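Local atomic coordinates of phosphoglycolate phosphatase (Lactobacillus plantarum, PDB entry 2HDO), a protein that probably hydrolyses the phosphate ester of 2-phosphoglycolate, as a putative phosphoglycolate phosphatase of the haloacid dehalogenase (HAD) superfamily. Residues T3-F9 with I204-F208; K138-L144 with S166-A171. All coordinates share one frame; numbering follows the deposited sequence.

How the interactions relate
The two contacts lie in one Rossmann-like HAD core, their centres about 18 Å apart. Interaction 1 joins the start of the chain, running into the central strand 6-9 of the parallel sheet, to the last modelled residues, 204-208. Interaction 2 falls between these in sequence and brings the entry to helix 142-150 against helix 165-174, beside a bound phosphate. Strand 6-9 connects them: its Phe9 adjoins the probable HAD motif Asp10, Asp12 and Thr14, whose Asp10 pairs with Lys138, and Met8 CG packs 4.0 Å from Leu144 CD1. Terminal packing thus runs along the strand whose C-terminal end leads into the probable active site.

Interaction 1: residues T3-F9 with I204-F208; sequences TYQALMF and ILELF
Thr3 and Leu207 bring the two chain ends together with CA atoms 6.7 Å apart, and the backbones diverge from there to 9.9 Å between the CA atoms of Leu7 and Ile204. At the close end Thr3 OG1 donates to Leu207 O over 3.0 Å, tilted 34° from the carbonyl plane. The threonine hydroxyl lies anti to its own nitrogen (chi1 -168°), which turns it to that carbonyl, while CG2 lies 3.8 Å from Phe208 CD1. Tyr4 O meets the edge of the Phe208 ring in its plane, and Leu207 CB lies above one face, offset toward its rim. From the other direction Leu7 brings its methyls obliquely to the CE2 and CZ atoms of this ring, CD1 being 4.1 Å from Phe208 CE2. The contact lays the C-terminal tail along one side of strand 6-9, a central strand of the parallel HAD sheet, where Leu207 also packs on the adjacent strand 158-162 and on the outermost strand 196-198. Replacing Phe208 by an alanine would probably open a gap beside Leu7 and Thr3 CG2. The forked end of Leu207 places CD1 4.2 Å from Tyr4 CD2, and the hydroxyl of that tyrosine is hydrogen-bonded beyond the contact to Asp177 and His196. Farther along, Leu7 CD1 meets Ile204 CG2 at 4.1 Å, and Ile204 CD1 approaches the edge of the Phe9 ring.

Interaction 2: residues K138-L144 with S166-A171; sequences KPDPLPL and SDEQTA. With PO4 (phosphate ion), chain B.
Lys138 sends its side chain past Thr170 toward Asp167, with CB 3.4 Å from Thr170 OG1. A bend in the chain (chi3 -85°) directs NZ into a salt bridge of 2.9 Å with Asp167 OD1, which it meets on the syn side, 24° out of the carboxylate plane. The same NZ donates to phosphate O1, NZ to O1 also measuring 2.9 Å, and has further partners in Asp10 OD1 and Val104 O. A lysine set among aspartates beside a phosphate is consistent with the active site of a HAD phosphatase; the ion, probably from the crystallisation liquor, is also held by Thr105 and by backbone N-H groups of Ile11 and Asp12, and may mark where a substrate phosphate binds. Next comes Pro139, preceded by a cis peptide bond, with its CA 3.2 Å from Thr170 OG1; its CB packs 3.8 Å from Gln169 CB, the two side chains lying alongside each other. That threonine hydroxyl donates to Ser166 O one turn earlier, while Thr170 N reaches this carbonyl from the opposite face. Asp140 caps the following turn, OD1 accepting from Leu142 N, and its own O lies 3.6 Å from Thr170 CG2. Pro141 CB then rests near Thr170 O. Leu144 CB presses on Thr170 CG2 at 3.8 Å, and with CG anti to the backbone nitrogen (chi1 180°) its CD2 reaches Ala171.

Interaction 1: residues T3-F9 with I204-F208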
ATOM      1  N   THR A   3     -11.514  21.389  -0.179  1.00 30.55           N
ATOM      2  CA  THR A   3     -10.850  20.112   0.154  1.00 28.03           C
ATOM      3  C   THR A   3     -10.727  19.191  -1.085  1.00 27.17           C
ATOM      4  O   THR A   3     -10.928  19.613  -2.216  1.00 31.01           O
ATOM      5  CB  THR A   3     -11.585  19.425   1.317  1.00 30.45           C
ATOM      6  OG1 THR A   3     -10.801  18.330   1.839  1.00 29.86           O
ATOM      7  CG2 THR A   3     -12.991  18.942   0.874  1.00 32.10           C
ATOM      8  N   TYR A   4     -10.418  17.926  -0.870  1.00 20.79           N
ATOM      9  CA  TYR A   4     -10.055  17.035  -1.972  1.00 16.69           C
ATOM     10  C   TYR A   4     -11.270  16.435  -2.697  1.00 15.18           C
ATOM     11  O   TYR A   4     -12.322  16.209  -2.087  1.00 15.79           O
ATOM     12  CB  TYR A   4      -9.191  15.918  -1.420  1.00 15.85           C
ATOM     13  CG  TYR A   4      -7.913  16.426  -0.783  1.00 11.90           C
ATOM     14  CD1 TYR A   4      -6.843  16.821  -1.579  1.00 14.90           C
ATOM     15  CD2 TYR A   4      -7.782  16.540   0.599  1.00 14.79           C
ATOM     16  CE1 TYR A   4      -5.660  17.285  -1.011  1.00 15.78           C
ATOM     17  CE2 TYR A   4      -6.620  17.039   1.165  1.00 15.33           C
ATOM     18  CZ  TYR A   4      -5.569  17.421   0.366  1.00 12.72           C
ATOM     19  OH  TYR A   4      -4.387  17.872   0.913  1.00 15.99           O
ATOM     20  N   GLN A   5     -11.085  16.173  -4.000  1.00 12.52           N
ATOM     21  CA  GLN A   5     -12.057  15.461  -4.824  1.00 13.51           C
ATOM     22  C   GLN A   5     -11.826  13.945  -4.857  1.00 13.28           C
ATOM     23  O   GLN A   5     -12.749  13.183  -5.164  1.00 12.96           O
ATOM     24  CB  GLN A   5     -12.028  15.947  -6.246  1.00 14.06           C
ATOM     25  CG  GLN A   5     -12.546  17.343  -6.408  1.00 17.17           C
ATOM     26  CD  GLN A   5     -12.245  17.924  -7.789  1.00 26.94           C
ATOM     27  OE1 GLN A   5     -12.177  17.193  -8.772  1.00 32.04           O
ATOM     28  NE2 GLN A   5     -12.057  19.245  -7.858  1.00 31.16           N
ATOM     29  N   ALA A   6     -10.591  13.527  -4.580  1.00 14.39           N
ATOM     30  CA  ALA A   6     -10.257  12.123  -4.589  1.00 12.63           C
ATOM     31  C   ALA A   6      -9.329  11.773  -3.453  1.00 12.82           C
ATOM     32  O   ALA A   6      -8.442  12.566  -3.084  1.00 12.29           O
ATOM     33  CB  ALA A   6      -9.612  11.714  -5.930  1.00 14.33           C
ATOM     34  N   LEU A   7      -9.527  10.565  -2.938  1.00 11.25           N
ATOM     35  CA  LEU A   7      -8.639   9.936  -1.976  1.00 10.73           C
ATOM     36  C   LEU A   7      -8.186   8.617  -2.540  1.00 13.22           C
ATOM     37  O   LEU A   7      -9.015   7.784  -2.874  1.00 13.84           O
ATOM     38  CB  LEU A   7      -9.331   9.678  -0.655  1.00 12.11           C
ATOM     39  CG  LEU A   7      -9.899  10.845   0.099  1.00 15.35           C
ATOM     40  CD1 LEU A   7     -10.450  10.313   1.441  1.00 16.39           C
ATOM     41  CD2 LEU A   7      -8.920  11.950   0.321  1.00 16.59           C
HETATM   42  N   MSE A   8      -6.870   8.470  -2.698  1.00 12.18           N
HETATM   43  CA  MSE A   8      -6.274   7.195  -3.098  1.00 10.36           C
HETATM   44  C   MSE A   8      -5.566   6.600  -1.929  1.00 11.83           C
HETATM   45  O   MSE A   8      -4.940   7.324  -1.174  1.00 14.30           O
HETATM   46  CB  MSE A   8      -5.281   7.406  -4.237  1.00 13.46           C
HETATM   47  CG  MSE A   8      -5.897   8.053  -5.422  1.00 14.14           C
HETATM   48 SE   MSE A   8      -7.071   6.828  -6.410  0.75 24.52          SE
HETATM   49  CE  MSE A   8      -8.780   7.909  -6.453  1.00 14.19           C
ATOM     50  N   PHE A   9      -5.661   5.290  -1.777  1.00 12.23           N
ATOM     51  CA  PHE A   9      -5.123   4.591  -0.642  1.00 10.18           C
ATOM     52  C   PHE A   9      -4.149   3.501  -1.102  1.00 13.00           C
ATOM     53  O   PHE A   9      -4.416   2.789  -2.047  1.00 12.17           O
ATOM     54  CB  PHE A   9      -6.215   3.857   0.160  1.00 12.75           C
ATOM     55  CG  PHE A   9      -7.233   4.761   0.796  1.00 14.91           C
ATOM     56  CD1 PHE A   9      -8.308   5.202   0.048  1.00 15.69           C
ATOM     57  CD2 PHE A   9      -7.120   5.171   2.121  1.00 17.31           C
ATOM     58  CE1 PHE A   9      -9.248   6.055   0.587  1.00 16.92           C
ATOM     59  CE2 PHE A   9      -8.090   6.008   2.676  1.00 16.29           C
ATOM     60  CZ  PHE A   9      -9.133   6.464   1.900  1.00 13.41           C
ATOM     61  N   ILE A 204      -9.199  11.173   9.201  1.00 14.48           N
ATOM     62  CA  ILE A 204      -9.383  11.545   7.786  1.00 13.12           C
ATOM     63  C   ILE A 204     -10.708  12.310   7.602  1.00 13.95           C
ATOM     64  O   ILE A 204     -10.768  13.236   6.806  1.00 13.51           O
ATOM     65  CB  ILE A 204      -9.310  10.303   6.875  1.00 13.09           C
ATOM     66  CG1 ILE A 204      -7.916   9.681   7.026  1.00 14.44           C
ATOM     67  CG2 ILE A 204      -9.637  10.688   5.416  1.00 14.92           C
ATOM     68  CD1 ILE A 204      -7.674   8.296   6.354  1.00 14.66           C
ATOM     69  N   LEU A 205     -11.742  11.975   8.381  1.00 13.64           N
ATOM     70  CA  LEU A 205     -13.015  12.677   8.252  1.00 12.92           C
ATOM     71  C   LEU A 205     -12.912  14.148   8.562  1.00 14.17           C
ATOM     72  O   LEU A 205     -13.776  14.924   8.121  1.00 16.16           O
ATOM     73  CB  LEU A 205     -14.113  12.042   9.115  1.00 12.42           C
ATOM     74  CG  LEU A 205     -14.385  10.561   8.849  1.00 17.57           C
ATOM     75  CD1 LEU A 205     -15.403  10.024   9.857  1.00 16.82           C
ATOM     76  CD2 LEU A 205     -14.866  10.391   7.424  1.00 16.57           C
ATOM     77  N   GLU A 206     -11.910  14.552   9.333  1.00 15.47           N
ATOM     78  CA  GLU A 206     -11.735  15.967   9.668  1.00 18.69           C
ATOM     79  C   GLU A 206     -11.479  16.824   8.413  1.00 20.14           C
ATOM     80  O   GLU A 206     -11.735  18.019   8.444  1.00 20.36           O
ATOM     81  CB  GLU A 206     -10.592  16.176  10.667  1.00 20.65           C
ATOM     82  CG  GLU A 206     -10.794  15.524  12.065  1.00 24.22           C
ATOM     83  CD  GLU A 206      -9.466  15.278  12.832  1.00 23.78           C
ATOM     84  N   LEU A 207     -10.994  16.233   7.320  1.00 18.47           N
ATOM     85  CA  LEU A 207     -10.860  16.966   6.054  1.00 19.57           C
ATOM     86  C   LEU A 207     -12.186  17.361   5.438  1.00 20.09           C
ATOM     87  O   LEU A 207     -12.192  18.152   4.500  1.00 23.11           O
ATOM     88  CB  LEU A 207     -10.143  16.138   4.986  1.00 19.91           C
ATOM     89  CG  LEU A 207      -8.756  15.516   5.218  1.00 20.81           C
ATOM     90  CD1 LEU A 207      -8.483  14.452   4.155  1.00 23.69           C
ATOM     91  CD2 LEU A 207      -7.730  16.574   5.177  1.00 25.13           C
ATOM     92  N   PHE A 208     -13.283  16.764   5.884  1.00 21.23           N
ATOM     93  CA  PHE A 208     -14.606  16.943   5.246  1.00 22.97           C
ATOM     94  C   PHE A 208     -15.658  17.418   6.245  1.00 27.09           C
ATOM     95  O   PHE A 208     -15.396  18.346   7.005  1.00 29.40           O
ATOM     96  CB  PHE A 208     -15.041  15.639   4.590  1.00 20.56           C
ATOM     97  CG  PHE A 208     -13.999  15.066   3.657  1.00 20.17           C
ATOM     98  CD1 PHE A 208     -13.819  15.598   2.392  1.00 17.59           C
ATOM     99  CD2 PHE A 208     -13.177  14.024   4.054  1.00 18.40           C
ATOM    100  CE1 PHE A 208     -12.844  15.103   1.539  1.00 18.24           C
ATOM    101  CE2 PHE A 208     -12.198  13.532   3.199  1.00 19.23           C
ATOM    102  CZ  PHE A 208     -12.024  14.077   1.950  1.00 22.54           C
TER

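Interaction 2: residues K138-L144 with S166-A171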
ATOM      1  N   LYS A 138       5.656   2.040  -8.167  1.00 17.25           N
ATOM      2  CA  LYS A 138       6.021   3.004  -7.139  1.00 16.93           C
ATOM      3  C   LYS A 138       7.500   2.793  -6.793  1.00 17.97           C
ATOM      4  O   LYS A 138       7.937   1.662  -6.675  1.00 16.90           O
ATOM      5  CB  LYS A 138       5.139   2.808  -5.889  1.00 14.89           C
ATOM      6  CG  LYS A 138       3.656   3.057  -6.154  1.00 17.55           C
ATOM      7  CD  LYS A 138       2.810   3.126  -4.869  1.00 18.66           C
ATOM      8  CE  LYS A 138       2.376   1.776  -4.387  1.00 18.20           C
ATOM      9  NZ  LYS A 138       1.527   1.777  -3.136  1.00 23.61           N
ATOM     10  N   PRO A 139       8.267   3.867  -6.536  1.00 17.02           N
ATOM     11  CA  PRO A 139       7.917   5.269  -6.405  1.00 16.21           C
ATOM     12  C   PRO A 139       7.841   6.070  -7.683  1.00 15.52           C
ATOM     13  O   PRO A 139       7.723   7.284  -7.630  1.00 16.50           O
ATOM     14  CB  PRO A 139       9.022   5.816  -5.497  1.00 16.56           C
ATOM     15  CG  PRO A 139      10.214   5.000  -5.866  1.00 17.00           C
ATOM     16  CD  PRO A 139       9.681   3.633  -6.199  1.00 15.98           C
ATOM     17  N   ASP A 140       7.840   5.411  -8.831  1.00 14.22           N
ATOM     18  CA  ASP A 140       7.498   6.140 -10.060  1.00 15.73           C
ATOM     19  C   ASP A 140       6.053   6.695  -9.913  1.00 15.37           C
ATOM     20  O   ASP A 140       5.184   6.017  -9.306  1.00 15.66           O
ATOM     21  CB  ASP A 140       7.584   5.236 -11.285  1.00 18.87           C
ATOM     22  CG  ASP A 140       7.530   6.007 -12.583  1.00 20.61           C
ATOM     23  OD1 ASP A 140       6.442   6.409 -13.062  1.00 20.45           O
ATOM     24  OD2 ASP A 140       8.625   6.266 -13.124  1.00 21.89           O
ATOM     25  N   PRO A 141       5.805   7.923 -10.393  1.00 15.33           N
ATOM     26  CA  PRO A 141       4.462   8.502 -10.247  1.00 14.75           C
ATOM     27  C   PRO A 141       3.363   7.909 -11.143  1.00 16.46           C
ATOM     28  O   PRO A 141       2.180   8.118 -10.876  1.00 15.42           O
ATOM     29  CB  PRO A 141       4.680   9.971 -10.596  1.00 17.71           C
ATOM     30  CG  PRO A 141       5.888   9.970 -11.504  1.00 15.89           C
ATOM     31  CD  PRO A 141       6.758   8.892 -10.981  1.00 15.07           C
ATOM     32  N   LEU A 142       3.735   7.178 -12.187  1.00 14.52           N
ATOM     33  CA  LEU A 142       2.777   6.707 -13.193  1.00 14.91           C
ATOM     34  C   LEU A 142       1.567   5.952 -12.599  1.00 15.31           C
ATOM     35  O   LEU A 142       0.443   6.219 -13.008  1.00 15.95           O
ATOM     36  CB  LEU A 142       3.468   5.809 -14.190  1.00 15.95           C
ATOM     37  CG  LEU A 142       2.569   5.326 -15.335  1.00 17.18           C
ATOM     38  CD1 LEU A 142       2.029   6.531 -16.045  1.00 15.42           C
ATOM     39  CD2 LEU A 142       3.335   4.399 -16.252  1.00 15.72           C
ATOM     40  N   PRO A 143       1.787   5.011 -11.651  1.00 15.53           N
ATOM     41  CA  PRO A 143       0.590   4.327 -11.146  1.00 15.91           C
ATOM     42  C   PRO A 143      -0.428   5.289 -10.467  1.00 15.57           C
ATOM     43  O   PRO A 143      -1.628   5.129 -10.653  1.00 15.07           O
ATOM     44  CB  PRO A 143       1.160   3.331 -10.126  1.00 16.50           C
ATOM     45  CG  PRO A 143       2.642   3.205 -10.462  1.00 19.05           C
ATOM     46  CD  PRO A 143       3.030   4.516 -11.017  1.00 15.82           C
ATOM     47  N   LEU A 144       0.052   6.261  -9.682  1.00 15.10           N
ATOM     48  CA  LEU A 144      -0.838   7.246  -9.062  1.00 11.99           C
ATOM     49  C   LEU A 144      -1.515   8.159 -10.089  1.00 12.07           C
ATOM     50  O   LEU A 144      -2.711   8.408 -10.026  1.00 13.75           O
ATOM     51  CB  LEU A 144      -0.074   8.068  -8.022  1.00 13.46           C
ATOM     52  CG  LEU A 144      -0.822   9.150  -7.279  1.00 12.38           C
ATOM     53  CD1 LEU A 144      -2.144   8.626  -6.743  1.00 14.63           C
ATOM     54  CD2 LEU A 144       0.031   9.719  -6.157  1.00 15.32           C
ATOM     55  N   SER A 166       8.249   5.088  -0.128  1.00 13.99           N
ATOM     56  CA  SER A 166       7.958   4.847  -1.527  0.70 13.78           C
ATOM     57  C   SER A 166       6.647   5.545  -1.912  1.00 13.71           C
ATOM     58  O   SER A 166       6.569   6.225  -2.931  1.00 15.71           O
ATOM     59  CB  SER A 166       7.941   3.332  -1.823  0.70 14.00           C
ATOM     60  OG  SER A 166       7.543   3.024  -3.146  0.70 21.44           O
ATOM     61  N   ASP A 167       5.633   5.435  -1.051  1.00 13.80           N
ATOM     62  CA  ASP A 167       4.356   6.108  -1.331  1.00 13.01           C
ATOM     63  C   ASP A 167       4.521   7.642  -1.339  1.00 11.56           C
ATOM     64  O   ASP A 167       3.942   8.364  -2.155  1.00 13.01           O
ATOM     65  CB  ASP A 167       3.300   5.746  -0.293  1.00 13.10           C
ATOM     66  CG  ASP A 167       2.804   4.299  -0.401  1.00 20.19           C
ATOM     67  OD1 ASP A 167       2.988   3.661  -1.462  1.00 18.57           O
ATOM     68  OD2 ASP A 167       2.190   3.831   0.599  1.00 22.04           O
ATOM     69  N   GLU A 168       5.300   8.135  -0.361  1.00 11.64           N
ATOM     70  CA  GLU A 168       5.589   9.544  -0.245  1.00 12.51           C
ATOM     71  C   GLU A 168       6.304  10.055  -1.473  1.00 13.55           C
ATOM     72  O   GLU A 168       5.930  11.101  -1.998  1.00 13.92           O
ATOM     73  CB  GLU A 168       6.414   9.828   1.001  1.00 15.33           C
ATOM     74  CG  GLU A 168       5.610   9.717   2.240  1.00 13.33           C
ATOM     75  CD  GLU A 168       6.402   9.741   3.510  1.00 19.18           C
ATOM     76  OE1 GLU A 168       7.617   9.474   3.441  1.00 16.94           O
ATOM     77  OE2 GLU A 168       5.794  10.066   4.564  1.00 15.88           O
ATOM     78  N   GLN A 169       7.294   9.319  -1.945  1.00 13.13           N
ATOM     79  CA  GLN A 169       8.008   9.722  -3.146  1.00 12.93           C
ATOM     80  C   GLN A 169       7.157   9.661  -4.410  1.00 12.67           C
ATOM     81  O   GLN A 169       7.305  10.494  -5.297  1.00 14.37           O
ATOM     82  CB  GLN A 169       9.284   8.893  -3.292  1.00 12.97           C
ATOM     83  CG  GLN A 169      10.333   9.221  -2.234  1.00 13.85           C
ATOM     84  CD  GLN A 169      11.554   8.286  -2.281  1.00 14.70           C
ATOM     85  OE1 GLN A 169      11.561   7.279  -3.024  1.00 15.57           O
ATOM     86  NE2 GLN A 169      12.590   8.610  -1.483  1.00 17.10           N
ATOM     87  N   THR A 170       6.275   8.659  -4.486  1.00 12.41           N
ATOM     88  CA  THR A 170       5.298   8.563  -5.585  1.00 12.91           C
ATOM     89  C   THR A 170       4.468   9.834  -5.649  1.00 12.60           C
ATOM     90  O   THR A 170       4.277  10.454  -6.723  1.00 12.70           O
ATOM     91  CB  THR A 170       4.351   7.377  -5.358  1.00 12.56           C
ATOM     92  OG1 THR A 170       5.104   6.169  -5.259  1.00 16.12           O
ATOM     93  CG2 THR A 170       3.327   7.231  -6.515  1.00 15.10           C
ATOM     94  N   ALA A 171       3.936  10.228  -4.503  1.00 13.08           N
ATOM     95  CA  ALA A 171       3.073  11.406  -4.411  1.00 13.95           C
ATOM     96  C   ALA A 171       3.810  12.709  -4.796  1.00 12.60           C
ATOM     97  O   ALA A 171       3.311  13.556  -5.560  1.00 15.31           O
ATOM     98  CB  ALA A 171       2.507  11.496  -2.994  1.00 12.20           C
TER
HETATM   99  P   PO4 B 209       1.189  -1.733  -1.031  1.00 30.70           P
HETATM  100  O1  PO4 B 209       1.701  -0.938  -2.263  1.00 19.81           O
HETATM  101  O2  PO4 B 209      -0.320  -2.008  -0.852  1.00 22.44           O
HETATM  102  O3  PO4 B 209       1.676  -0.977   0.230  1.00 30.78           O
HETATM  103  O4  PO4 B 209       1.860  -3.112  -1.044  1.00 34.84           O